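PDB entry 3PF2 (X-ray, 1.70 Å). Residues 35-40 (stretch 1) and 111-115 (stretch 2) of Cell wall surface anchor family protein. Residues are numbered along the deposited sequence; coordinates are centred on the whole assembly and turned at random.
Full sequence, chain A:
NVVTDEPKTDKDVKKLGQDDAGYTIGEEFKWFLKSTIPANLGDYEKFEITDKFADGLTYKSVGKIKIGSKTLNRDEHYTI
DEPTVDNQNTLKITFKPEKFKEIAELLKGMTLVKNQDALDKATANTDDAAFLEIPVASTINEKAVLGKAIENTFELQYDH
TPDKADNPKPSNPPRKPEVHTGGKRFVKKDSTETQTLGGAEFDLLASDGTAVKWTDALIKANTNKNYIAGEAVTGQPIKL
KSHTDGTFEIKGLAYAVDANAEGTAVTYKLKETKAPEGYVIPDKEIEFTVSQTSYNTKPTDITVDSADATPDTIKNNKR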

# COMPACT_ATOMS: atom_id res chain seq x y z
N SER A 35 10.21 -14.65 -8.38
CA SER A 35 10.21 -15.68 -9.42
C SER A 35 11.17 -16.78 -9.06
O SER A 35 12.25 -16.51 -8.55
N THR A 36 10.80 -18.01 -9.35
CA THR A 36 11.79 -19.08 -9.35
C THR A 36 12.76 -18.87 -10.52
O THR A 36 12.43 -18.23 -11.52
N ILE A 37 13.97 -19.39 -10.35
CA ILE A 37 15.01 -19.28 -11.38
C ILE A 37 15.49 -20.69 -11.70
O ILE A 37 15.82 -21.45 -10.80
N PRO A 38 15.53 -21.06 -13.00
CA PRO A 38 16.12 -22.35 -13.37
C PRO A 38 17.65 -22.31 -13.44
O PRO A 38 18.22 -21.24 -13.70
N ALA A 39 18.30 -23.45 -13.23
CA ALA A 39 19.75 -23.55 -13.40
C ALA A 39 20.20 -23.28 -14.84
O ALA A 39 21.31 -22.78 -15.08
N ASN A 40 19.33 -23.58 -15.81
CA ASN A 40 19.59 -23.24 -17.21
C ASN A 40 19.20 -21.81 -17.62
O ASN A 40 18.98 -21.51 -18.80
N THR A 111 20.79 -23.71 -3.85
CA THR A 111 19.67 -24.62 -4.04
C THR A 111 18.46 -23.76 -4.41
O THR A 111 18.09 -22.85 -3.67
N LEU A 112 17.89 -24.03 -5.57
CA LEU A 112 16.88 -23.13 -6.14
C LEU A 112 15.47 -23.58 -5.76
O LEU A 112 15.14 -24.77 -5.83
N VAL A 113 14.65 -22.62 -5.33
CA VAL A 113 13.25 -22.92 -5.10
C VAL A 113 12.63 -23.29 -6.45
O VAL A 113 12.93 -22.67 -7.47
N LYS A 114 11.79 -24.31 -6.46
CA LYS A 114 11.22 -24.71 -7.75
C LYS A 114 9.71 -24.83 -7.81
O LYS A 114 9.14 -24.76 -8.88
N ASN A 115 9.07 -24.99 -6.65
CA ASN A 115 7.64 -25.26 -6.57
C ASN A 115 6.86 -23.95 -6.31
O ASN A 115 7.31 -23.10 -5.55

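No direct hydrogen bond joins these two stretches; instead, two waters carry the polar link between their backbones, and both converge on the carbonyl of V113. Water 1 accepts from I37 N (2.8 Å) and donates to V113 O (2.8 Å), filling a gap of 4.5 Å between I37 N and V113 O that is too wide for direct bonding. Water 2 lies 2.7 Å from I37 O and 2.8 Å from V113 O, within donating distance of both carbonyls. Side chains close the remaining space. T36 (chi1 p) points toward stretch 2, its CB 3.4 Å from V113 O; its methyl CG2 lies 4.2 Å from V113 CG1 and 4.2 Å from K114 CA, while OG1 is hydrogen-bonded elsewhere in the structure. From the other stretch L112 (m, t) points toward stretch 1 and lays CD1 along its backbone, 3.4 Å from I37 O and 3.6 Å from A39 N. The same CD1 meets A39 CB at 4.1 Å, an apolar contact. V113 (t) is set sideways, whereas I37 (m, m) starts sideways and its end leads away, so I37 contributes mainly backbone. K114 (p, t, t, t) points away. Within stretch 1, S35 OG (chi1 t) donates to T36 O at 2.8 Å; N115 (chi1 t) also points away and caps the helix that follows.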

# COMPACT_ATOMS: atom_id res chain seq x y z
CB SER A 35 10.67 -15.09 -10.76
OG SER A 35 10.61 -16.08 -11.78
CB THR A 36 11.16 -20.49 -9.40
OG1 THR A 36 10.45 -20.65 -10.63
CG2 THR A 36 10.21 -20.70 -8.25
CB ILE A 37 16.20 -18.40 -10.89
CG1 ILE A 37 15.77 -16.94 -10.65
CG2 ILE A 37 17.37 -18.47 -11.86
CD1 ILE A 37 15.21 -16.20 -11.89
CB PRO A 38 15.53 -22.62 -14.75
CG PRO A 38 15.33 -21.26 -15.33
CD PRO A 38 14.97 -20.35 -14.17
CB ALA A 39 20.28 -24.90 -12.91
CB ASN A 40 18.99 -24.29 -18.17
CG ASN A 40 17.46 -24.38 -18.08
OD1 ASN A 40 16.79 -23.49 -17.57
ND2 ASN A 40 16.92 -25.48 -18.60
CB THR A 111 19.41 -25.48 -2.79
OG1 THR A 111 20.56 -26.30 -2.54
CG2 THR A 111 18.18 -26.38 -2.98
CB LEU A 112 17.04 -23.03 -7.67
CG LEU A 112 18.47 -22.70 -8.15
CD1 LEU A 112 18.65 -22.96 -9.65
CD2 LEU A 112 18.84 -21.27 -7.80
CB VAL A 113 12.51 -21.73 -4.46
CG1 VAL A 113 11.03 -22.02 -4.34
CG2 VAL A 113 13.10 -21.44 -3.08
CB LYS A 114 11.91 -25.96 -8.29
CG LYS A 114 11.75 -27.18 -7.44
CD LYS A 114 12.58 -28.33 -8.01
CE LYS A 114 12.27 -29.63 -7.31
NZ LYS A 114 13.04 -30.76 -7.90
CB ASN A 115 7.45 -26.31 -5.45
CG ASN A 115 6.02 -26.64 -5.18
OD1 ASN A 115 5.32 -25.89 -4.50
ND2 ASN A 115 5.57 -27.82 -5.65
O HOH W 1 14.25 -20.25 -7.65
O HOH W 2 14.03 -23.28 -9.97